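Local coordinates for De novo designed protein Foldit4 (Synthetic construct, PDB 6WI5), which has no known natural function and was designed de novo as a small single-chain alpha/beta protein with two helices packed on one antiparallel sheet, at residues Glu15-Leu20 with Gly46-His51; Arg23-Val28 with Val37-Arg42; Arg68-Ile73 with Val82-Thr87. All coordinates share one frame; numbering follows the deposited sequence.

Contact 1: Glu15-Leu20 with Gly46-His51; sequences EKVRRL and GEVEVH
Val17 meets Val48 and Val50, and its two methyls divide the work. Its CB points from the first turn of helix 17-31 toward strand 47-56. CG1 lies anti to the backbone N (chi1 173°) and reaches Val50, with CG1 of Val17 4.0 Å from CG2 of Val50. CG2, turned beside the backbone N, goes to Val48. CG2 of Val17 is 3.5 Å from CG1 of Val48, the closest approach between the two segments, and 4.0 Å from CB of the same residue. One branched residue thus spans two strand residues whose side chains lie on the same face.

Leu20 follows one helical turn later. Its CG is also anti to the backbone N, and the branch tip CD2 of Leu20 lies 4.0 Å from CG2 of Val50. CG2 of Val50 therefore touches both Val17 and Leu20. The side chains of Leu20 and Val50 run past each other in opposite directions. All four touching residues are buried, and no hydrogen bond joins the segments.

The strand's other face is polar. Glu49 has its CB directed away from the helix. OE1 of Glu49 accepts a hydrogen bond from NE2 of His51 at 3.0 Å, with an N-H...O angle of 149°. The donor comes from the anti side and sits 29° out of the carboxylate plane. Arg44 forms a salt bridge to the same oxygen, which probably stabilises the negative charge. Backbone bonds tie Val48 to Val11 and Val50 to Ile9 on strand 3-11, while Val17 also touches Thr41 on strand 36-44. This alternation, with apolar residues under the helices and polar ones on the back, fits the two-layer alpha/beta sandwich of a ferredoxin-like fold.

Contact 2: Arg23-Val28 with Val37-Arg42; sequences RILEEV and VHVETR
Val28 N donates a backbone hydrogen bond to O of Ile24 at 3.1 Å, one turn earlier in helix 17-31. That turn sets Val28 with its CB toward strand 36-44. Its CG1 meets Val37 head on. The two side chains reach for each other tip to tip, with CG1 of Val28 3.9 Å from CG1 of Val37. In Val37 that methyl stands between the backbone N and the carbonyl carbon (chi1 62°), which is the crowded position. CG2 of Val37 is anti to the backbone N.

Leu25 makes the rest of the contact. Its CB does not aim at the strand, but the end of the side chain swings nearer. CD2 of Leu25 does the touching, 3.7 Å from CG2 of Val39 and 4.1 Å from CG1 of Val37, so one methyl bridges two strand residues. Leu25 is exposed, so this side of the contact is at the surface, while Val28 is buried. No polar bond crosses between the segments.

Arg42 and Glu40 pair along the strand, but the modelled 2.4 Å between NE of Arg42 and OE2 of Glu40 is too short to trust in detail. The Glu40 carboxyl carbon lies at the edge of the guanidinium, in its plane.

The helix and strand segments run antiparallel at 176°, their axes 10.2 Å apart. Strand 36-44 is an outermost strand of the sheet and is bonded along its length to strand 47-56. Helix 17-31 covers it, with Val39 also touching Ile21, and Val28 turns inward to touch Leu65 on helix 59-76.

Contact 3: Arg68-Ile73 with Val82-Thr87; sequences RILREI and VEVRTT
Leu70 and Ile73 share a first torsion but use it differently. In Leu70, chi1 of -64° puts CG anti to the carbonyl carbon, and the CD2 branch then reaches strand 81-87. In Ile73, chi1 of -67° sends CG1 the same way and leaves CG2, anti to the backbone N, to make the contact.

Val82 receives both residues on separate methyls. CD2 of Leu70 is 3.6 Å from CG1 of Val82. CG2 of Ile73 is 3.9 Å from CG2 of Val82, and these two side chains meet tip to tip. Leu70 and Val82, in contrast, pass at a slant. CD2 of Leu70 also approaches Val84, 4.2 Å from its CG2, a looser touch. The same leucine methyl therefore lies against two alternate residues of one strand face.

The helix segment lies nearly antiparallel to the strand segment, at 171°, with axes 11.1 Å apart. This is the second helix of a ferredoxin-like fold, packed over the last strand, which is outermost at one side of the sheet. Helix 59-76 leads into that strand through a short connection.

Ile73 is buried, whereas on the strand Val82 is partly exposed and Val84 exposed. Toward strand 3-11, Ile73 also touches Ile9 and Val82 touches Ile7. Backbone bonds to the same strand tie Glu83 to Arg8, Arg85 to Glu6 and Thr87 to Val4, and NE of Arg85 adds a salt bridge to Glu6.

How the contacts relate
Contacts 1 and 2 both use helix 17-31, and contact 2 is nested within the loop that contact 1 closes. Their centres are 11 Å apart. Their strands are neighbours, joined by probable hydrogen bonds from Glu49 N to Arg42 O and from His51 N to Glu40 O, each 2.7 Å. Contact 3 follows in series on the other helix. It lies 11 Å from contact 2 and 15 Å from contact 1, centre to centre. Leu20 CD1 meets Ile73 CG1 at 3.9 Å, linking contacts 1 and 3. Salt bridges Glu27-Arg68 and Arg23-Glu72 join the helices of contacts 2 and 3. All three contacts reach one sheet.

Contact 1: Glu15-Leu20 with Gly46-His51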
loop_
_atom_site.group_PDB
_atom_site.type_symbol
_atom_site.label_atom_id
_atom_site.label_comp_id
_atom_site.label_asym_id
_atom_site.label_seq_id
_atom_site.Cartn_x
_atom_site.Cartn_y
_atom_site.Cartn_z
ATOM N N GLU A 15 -9.567 11.147 -9.249
ATOM C CA GLU A 15 -10.256 11.820 -8.153
ATOM C C GLU A 15 -10.264 11.001 -6.869
ATOM O O GLU A 15 -10.416 11.575 -5.786
ATOM C CB GLU A 15 -11.692 12.153 -8.563
ATOM N N LYS A 16 -10.103 9.682 -6.959
ATOM C CA LYS A 16 -10.125 8.816 -5.788
ATOM C C LYS A 16 -8.742 8.566 -5.198
ATOM O O LYS A 16 -8.631 7.819 -4.221
ATOM C CB LYS A 16 -10.776 7.473 -6.137
ATOM C CG LYS A 16 -12.233 7.568 -6.553
ATOM C CD LYS A 16 -12.845 6.185 -6.726
ATOM C CE LYS A 16 -14.340 6.271 -6.991
ATOM N NZ LYS A 16 -14.970 4.924 -7.064
ATOM N N VAL A 17 -7.693 9.174 -5.755
ATOM C CA VAL A 17 -6.336 8.885 -5.300
ATOM C C VAL A 17 -6.092 9.466 -3.913
ATOM O O VAL A 17 -5.453 8.831 -3.064
ATOM C CB VAL A 17 -5.314 9.410 -6.323
ATOM C CG1 VAL A 17 -3.898 9.273 -5.785
ATOM C CG2 VAL A 17 -5.464 8.669 -7.638
ATOM N N ARG A 18 -6.593 10.677 -3.659
ATOM C CA ARG A 18 -6.315 11.353 -2.395
ATOM C C ARG A 18 -6.852 10.559 -1.209
ATOM O O ARG A 18 -6.153 10.372 -0.206
ATOM C CB ARG A 18 -6.910 12.760 -2.417
ATOM C CG ARG A 18 -6.764 13.517 -1.111
ATOM C CD ARG A 18 -7.538 14.823 -1.159
ATOM N NE ARG A 18 -8.906 14.617 -1.625
ATOM C CZ ARG A 18 -9.911 14.232 -0.845
ATOM N NH1 ARG A 18 -9.704 14.009 0.445
ATOM N NH2 ARG A 18 -11.123 14.069 -1.357
ATOM N N ARG A 19 -8.098 10.088 -1.304
ATOM C CA ARG A 19 -8.674 9.307 -0.213
ATOM C C ARG A 19 -7.945 7.981 -0.037
ATOM O O ARG A 19 -7.757 7.512 1.091
ATOM C CB ARG A 19 -10.162 9.064 -0.460
ATOM C CG ARG A 19 -11.080 10.042 0.251
ATOM C CD ARG A 19 -12.203 9.303 0.962
ATOM N NE ARG A 19 -13.008 8.509 0.039
ATOM C CZ ARG A 19 -13.949 7.651 0.418
ATOM N NH1 ARG A 19 -14.200 7.467 1.706
ATOM N NH2 ARG A 19 -14.634 6.970 -0.491
ATOM N N LEU A 20 -7.528 7.362 -1.142
ATOM C CA LEU A 20 -6.827 6.084 -1.060
ATOM C C LEU A 20 -5.498 6.233 -0.332
ATOM O O LEU A 20 -5.172 5.439 0.558
ATOM C CB LEU A 20 -6.617 5.513 -2.462
ATOM C CG LEU A 20 -5.824 4.208 -2.544
ATOM C CD1 LEU A 20 -6.532 3.101 -1.781
ATOM C CD2 LEU A 20 -5.597 3.807 -3.992
ATOM N N GLY A 46 -4.304 8.816 -18.733
ATOM C CA GLY A 46 -5.531 8.965 -17.979
ATOM C C GLY A 46 -5.752 7.956 -16.873
ATOM O O GLY A 46 -6.792 8.013 -16.208
ATOM N N GLU A 47 -4.819 7.036 -16.653
ATOM C CA GLU A 47 -4.911 6.063 -15.577
ATOM C C GLU A 47 -3.848 6.358 -14.526
ATOM O O GLU A 47 -2.764 6.853 -14.842
ATOM C CB GLU A 47 -4.746 4.634 -16.105
ATOM N N VAL A 48 -4.165 6.046 -13.272
ATOM C CA VAL A 48 -3.296 6.346 -12.142
ATOM C C VAL A 48 -2.913 5.044 -11.452
ATOM O O VAL A 48 -3.774 4.198 -11.185
ATOM C CB VAL A 48 -3.972 7.303 -11.143
ATOM C CG1 VAL A 48 -3.034 7.596 -9.990
ATOM C CG2 VAL A 48 -4.392 8.587 -11.837
ATOM N N GLU A 49 -1.623 4.891 -11.167
ATOM C CA GLU A 49 -1.110 3.804 -10.343
ATOM C C GLU A 49 -0.546 4.382 -9.053
ATOM O O GLU A 49 0.252 5.325 -9.088
ATOM C CB GLU A 49 -0.025 3.011 -11.072
ATOM C CG GLU A 49 -0.534 2.033 -12.115
ATOM C CD GLU A 49 0.571 1.144 -12.650
ATOM O OE1 GLU A 49 1.750 1.401 -12.326
ATOM O OE2 GLU A 49 0.263 0.187 -13.392
ATOM N N VAL A 50 -0.964 3.822 -7.920
ATOM C CA VAL A 50 -0.439 4.202 -6.613
ATOM C C VAL A 50 0.531 3.123 -6.158
ATOM O O VAL A 50 0.162 1.945 -6.066
ATOM C CB VAL A 50 -1.568 4.393 -5.588
ATOM C CG1 VAL A 50 -0.989 4.748 -4.227
ATOM C CG2 VAL A 50 -2.537 5.470 -6.059
ATOM N N HIS A 51 1.769 3.519 -5.883
ATOM C CA HIS A 51 2.818 2.603 -5.451
ATOM C C HIS A 51 3.143 2.882 -3.991
ATOM O O HIS A 51 3.490 4.013 -3.635
ATOM C CB HIS A 51 4.068 2.748 -6.318
ATOM C CG HIS A 51 3.873 2.309 -7.736
ATOM N ND1 HIS A 51 4.483 1.189 -8.258
ATOM C CD2 HIS A 51 3.129 2.835 -8.737
ATOM C CE1 HIS A 51 4.127 1.048 -9.524
ATOM N NE2 HIS A 51 3.307 2.032 -9.838
#

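Contact 2: Arg23-Val28 with Val37-Arg42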
loop_
_atom_site.group_PDB
_atom_site.type_symbol
_atom_site.label_atom_id
_atom_site.label_comp_id
_atom_site.label_asym_id
_atom_site.label_seq_id
_atom_site.Cartn_x
_atom_site.Cartn_y
_atom_site.Cartn_z
ATOM N N ARG A 23 -6.084 6.901 3.411
ATOM C CA ARG A 23 -6.482 5.710 4.153
ATOM C C ARG A 23 -5.300 4.776 4.386
ATOM O O ARG A 23 -5.175 4.182 5.462
ATOM C CB ARG A 23 -7.601 4.982 3.409
ATOM C CG ARG A 23 -8.082 3.714 4.093
ATOM C CD ARG A 23 -9.056 4.019 5.220
ATOM N NE ARG A 23 -10.266 4.670 4.727
ATOM C CZ ARG A 23 -11.279 4.029 4.151
ATOM N NH1 ARG A 23 -11.229 2.713 3.987
ATOM N NH2 ARG A 23 -12.341 4.705 3.733
ATOM N N ILE A 24 -4.422 4.635 3.389
ATOM C CA ILE A 24 -3.281 3.737 3.525
ATOM C C ILE A 24 -2.295 4.274 4.554
ATOM O O ILE A 24 -1.779 3.523 5.392
ATOM C CB ILE A 24 -2.610 3.515 2.157
ATOM C CG1 ILE A 24 -3.564 2.791 1.208
ATOM C CG2 ILE A 24 -1.323 2.720 2.313
ATOM C CD1 ILE A 24 -2.988 2.556 -0.167
ATOM N N LEU A 25 -2.016 5.578 4.510
ATOM C CA LEU A 25 -1.108 6.167 5.489
ATOM C C LEU A 25 -1.691 6.109 6.895
ATOM O O LEU A 25 -0.939 6.032 7.874
ATOM C CB LEU A 25 -0.784 7.610 5.111
ATOM C CG LEU A 25 -0.006 7.803 3.810
ATOM C CD1 LEU A 25 0.310 9.269 3.588
ATOM C CD2 LEU A 25 1.269 6.974 3.819
ATOM N N GLU A 26 -3.018 6.150 7.014
ATOM C CA GLU A 26 -3.643 6.035 8.327
ATOM C C GLU A 26 -3.456 4.640 8.904
ATOM O O GLU A 26 -3.219 4.488 10.108
ATOM C CB GLU A 26 -5.128 6.386 8.233
ATOM C CG GLU A 26 -5.404 7.875 8.171
ATOM C CD GLU A 26 -6.845 8.181 7.829
ATOM O OE1 GLU A 26 -7.551 7.264 7.359
ATOM O OE2 GLU A 26 -7.274 9.336 8.030
ATOM N N GLU A 27 -3.556 3.608 8.064
ATOM C CA GLU A 27 -3.354 2.247 8.548
ATOM C C GLU A 27 -1.901 2.007 8.937
ATOM O O GLU A 27 -1.622 1.277 9.893
ATOM C CB GLU A 27 -3.804 1.237 7.493
ATOM C CG GLU A 27 -5.300 1.258 7.225
ATOM C CD GLU A 27 -6.122 0.934 8.459
ATOM O OE1 GLU A 27 -5.639 0.170 9.320
ATOM O OE2 GLU A 27 -7.254 1.448 8.567
ATOM N N VAL A 28 -0.960 2.610 8.205
ATOM C CA VAL A 28 0.445 2.505 8.583
ATOM C C VAL A 28 0.691 3.205 9.913
ATOM O O VAL A 28 1.448 2.716 10.758
ATOM C CB VAL A 28 1.340 3.074 7.465
ATOM C CG1 VAL A 28 2.799 3.064 7.893
ATOM C CG2 VAL A 28 1.153 2.281 6.180
ATOM N N VAL A 37 7.418 4.003 5.305
ATOM C CA VAL A 37 6.472 3.955 4.196
ATOM C C VAL A 37 6.792 5.076 3.214
ATOM O O VAL A 37 7.138 6.192 3.614
ATOM C CB VAL A 37 5.009 4.044 4.692
ATOM C CG1 VAL A 37 4.747 5.372 5.398
ATOM C CG2 VAL A 37 4.038 3.838 3.540
ATOM N N HIS A 38 6.696 4.764 1.923
ATOM C CA HIS A 38 6.832 5.740 0.851
ATOM C C HIS A 38 5.721 5.510 -0.162
ATOM O O HIS A 38 5.415 4.365 -0.508
ATOM C CB HIS A 38 8.201 5.644 0.157
ATOM C CG HIS A 38 9.362 5.947 1.053
ATOM N ND1 HIS A 38 9.968 4.988 1.836
ATOM C CD2 HIS A 38 10.030 7.101 1.287
ATOM C CE1 HIS A 38 10.959 5.538 2.514
ATOM N NE2 HIS A 38 11.018 6.820 2.200
ATOM N N VAL A 39 5.120 6.599 -0.634
ATOM C CA VAL A 39 3.996 6.545 -1.558
ATOM C C VAL A 39 4.361 7.310 -2.823
ATOM O O VAL A 39 4.915 8.412 -2.754
ATOM C CB VAL A 39 2.713 7.120 -0.921
ATOM C CG1 VAL A 39 1.563 7.092 -1.914
ATOM C CG2 VAL A 39 2.353 6.344 0.336
ATOM N N GLU A 40 4.048 6.720 -3.977
ATOM C CA GLU A 40 4.334 7.328 -5.269
ATOM C C GLU A 40 3.145 7.129 -6.198
ATOM O O GLU A 40 2.610 6.022 -6.300
ATOM C CB GLU A 40 5.601 6.730 -5.898
ATOM C CG GLU A 40 5.853 7.171 -7.334
ATOM C CD GLU A 40 7.059 6.491 -7.952
ATOM O OE1 GLU A 40 8.128 6.467 -7.307
ATOM O OE2 GLU A 40 6.935 5.972 -9.081
ATOM N N THR A 41 2.723 8.205 -6.854
ATOM C CA THR A 41 1.639 8.158 -7.823
ATOM C C THR A 41 2.210 8.250 -9.230
ATOM O O THR A 41 3.107 9.055 -9.497
ATOM C CB THR A 41 0.635 9.292 -7.599
ATOM O OG1 THR A 41 1.288 10.555 -7.776
ATOM C CG2 THR A 41 0.057 9.219 -6.201
ATOM N N ARG A 42 1.691 7.415 -10.124
ATOM C CA ARG A 42 2.117 7.386 -11.518
ATOM C C ARG A 42 0.894 7.496 -12.416
ATOM O O ARG A 42 -0.057 6.722 -12.271
ATOM C CB ARG A 42 2.895 6.107 -11.839
ATOM C CG ARG A 42 4.163 5.917 -11.020
ATOM C CD ARG A 42 4.934 4.694 -11.491
ATOM N NE ARG A 42 6.086 4.405 -10.642
ATOM C CZ ARG A 42 6.949 3.421 -10.867
ATOM N NH1 ARG A 42 6.793 2.629 -11.920
ATOM N NH2 ARG A 42 7.969 3.227 -10.043
#

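Contact 3: Arg68-Ile73 with Val82-Thr87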
loop_
_atom_site.group_PDB
_atom_site.type_symbol
_atom_site.label_atom_id
_atom_site.label_comp_id
_atom_site.label_asym_id
_atom_site.label_seq_id
_atom_site.Cartn_x
_atom_site.Cartn_y
_atom_site.Cartn_z
ATOM N N ARG A 68 -4.423 -5.548 6.216
ATOM C CA ARG A 68 -5.314 -4.459 6.601
ATOM C C ARG A 68 -5.387 -3.402 5.507
ATOM O O ARG A 68 -6.459 -2.841 5.248
ATOM C CB ARG A 68 -4.851 -3.849 7.925
ATOM C CG ARG A 68 -5.979 -3.278 8.764
ATOM C CD ARG A 68 -5.530 -2.978 10.187
ATOM N NE ARG A 68 -4.620 -1.838 10.258
ATOM C CZ ARG A 68 -3.317 -1.932 10.504
ATOM N NH1 ARG A 68 -2.759 -3.118 10.711
ATOM N NH2 ARG A 68 -2.570 -0.837 10.548
ATOM N N ILE A 69 -4.260 -3.128 4.846
ATOM C CA ILE A 69 -4.253 -2.192 3.725
ATOM C C ILE A 69 -5.109 -2.724 2.583
ATOM O O ILE A 69 -5.894 -1.984 1.977
ATOM C CB ILE A 69 -2.806 -1.916 3.273
ATOM C CG1 ILE A 69 -2.079 -1.053 4.307
ATOM C CG2 ILE A 69 -2.784 -1.255 1.901
ATOM C CD1 ILE A 69 -0.610 -0.854 4.008
ATOM N N LEU A 70 -4.983 -4.020 2.278
ATOM C CA LEU A 70 -5.757 -4.595 1.184
ATOM C C LEU A 70 -7.253 -4.530 1.469
ATOM O O LEU A 70 -8.056 -4.316 0.553
ATOM C CB LEU A 70 -5.321 -6.038 0.927
ATOM C CG LEU A 70 -3.875 -6.216 0.461
ATOM C CD1 LEU A 70 -3.589 -7.668 0.116
ATOM C CD2 LEU A 70 -3.575 -5.309 -0.720
ATOM N N ARG A 71 -7.650 -4.712 2.733
ATOM C CA ARG A 71 -9.064 -4.602 3.082
ATOM C C ARG A 71 -9.560 -3.168 2.922
ATOM O O ARG A 71 -10.679 -2.942 2.442
ATOM C CB ARG A 71 -9.298 -5.083 4.514
ATOM C CG ARG A 71 -9.026 -6.560 4.749
ATOM C CD ARG A 71 -9.501 -6.972 6.137
ATOM N NE ARG A 71 -8.864 -8.202 6.597
ATOM C CZ ARG A 71 -7.801 -8.236 7.394
ATOM N NH1 ARG A 71 -7.284 -9.400 7.765
ATOM N NH2 ARG A 71 -7.256 -7.105 7.824
ATOM N N GLU A 72 -8.742 -2.193 3.316
ATOM C CA GLU A 72 -9.141 -0.796 3.162
ATOM C C GLU A 72 -9.195 -0.390 1.697
ATOM O O GLU A 72 -10.036 0.431 1.312
ATOM C CB GLU A 72 -8.184 0.113 3.934
ATOM C CG GLU A 72 -8.178 -0.122 5.435
ATOM C CD GLU A 72 -9.521 0.167 6.083
ATOM O OE1 GLU A 72 -10.291 0.984 5.534
ATOM O OE2 GLU A 72 -9.806 -0.425 7.146
ATOM N N ILE A 73 -8.308 -0.948 0.868
ATOM C CA ILE A 73 -8.363 -0.685 -0.567
ATOM C C ILE A 73 -9.666 -1.213 -1.153
ATOM O O ILE A 73 -10.310 -0.549 -1.975
ATOM C CB ILE A 73 -7.138 -1.300 -1.269
ATOM C CG1 ILE A 73 -5.855 -0.580 -0.847
ATOM C CG2 ILE A 73 -7.304 -1.254 -2.777
ATOM C CD1 ILE A 73 -4.594 -1.255 -1.342
ATOM N N VAL A 82 -4.767 -4.822 -7.572
ATOM C CA VAL A 82 -3.659 -4.678 -6.637
ATOM C C VAL A 82 -2.638 -5.774 -6.905
ATOM O O VAL A 82 -3.000 -6.940 -7.103
ATOM C CB VAL A 82 -4.139 -4.740 -5.172
ATOM C CG1 VAL A 82 -2.972 -4.537 -4.221
ATOM C CG2 VAL A 82 -5.225 -3.705 -4.922
ATOM N N GLU A 83 -1.361 -5.399 -6.913
ATOM C CA GLU A 83 -0.261 -6.347 -7.024
ATOM C C GLU A 83 0.673 -6.131 -5.843
ATOM O O GLU A 83 1.045 -4.992 -5.544
ATOM C CB GLU A 83 0.500 -6.174 -8.342
ATOM C CG GLU A 83 1.535 -7.263 -8.604
ATOM C CD GLU A 83 2.360 -7.006 -9.852
ATOM O OE1 GLU A 83 3.101 -6.001 -9.882
ATOM O OE2 GLU A 83 2.263 -7.807 -10.806
ATOM N N VAL A 84 1.045 -7.218 -5.172
ATOM C CA VAL A 84 1.863 -7.161 -3.966
ATOM C C VAL A 84 3.157 -7.916 -4.222
ATOM O O VAL A 84 3.131 -9.073 -4.657
ATOM C CB VAL A 84 1.123 -7.748 -2.751
ATOM C CG1 VAL A 84 2.009 -7.694 -1.513
ATOM C CG2 VAL A 84 -0.181 -6.999 -2.513
ATOM N N ARG A 85 4.284 -7.263 -3.944
ATOM C CA ARG A 85 5.603 -7.867 -4.091
ATOM C C ARG A 85 6.319 -7.778 -2.753
ATOM O O ARG A 85 6.507 -6.679 -2.221
ATOM C CB ARG A 85 6.412 -7.171 -5.188
ATOM C CG ARG A 85 7.685 -7.905 -5.562
ATOM C CD ARG A 85 8.262 -7.390 -6.868
ATOM N NE ARG A 85 8.827 -6.052 -6.734
ATOM C CZ ARG A 85 9.452 -5.407 -7.714
ATOM N NH1 ARG A 85 9.938 -4.191 -7.507
ATOM N NH2 ARG A 85 9.593 -5.979 -8.902
ATOM N N THR A 86 6.712 -8.927 -2.212
ATOM C CA THR A 86 7.337 -9.015 -0.898
ATOM C C THR A 86 8.735 -9.597 -1.044
ATOM O O THR A 86 8.905 -10.656 -1.654
ATOM C CB THR A 86 6.506 -9.884 0.051
ATOM O OG1 THR A 86 5.170 -9.372 0.121
ATOM C CG2 THR A 86 7.121 -9.887 1.443
ATOM N N THR A 87 9.726 -8.915 -0.477
ATOM C CA THR A 87 11.120 -9.329 -0.579
ATOM C C THR A 87 11.664 -9.619 0.811
ATOM O O THR A 87 11.589 -8.765 1.701
ATOM C CB THR A 87 11.970 -8.256 -1.263
ATOM O OG1 THR A 87 11.416 -7.950 -2.548
ATOM C CG2 THR A 87 13.406 -8.738 -1.431
#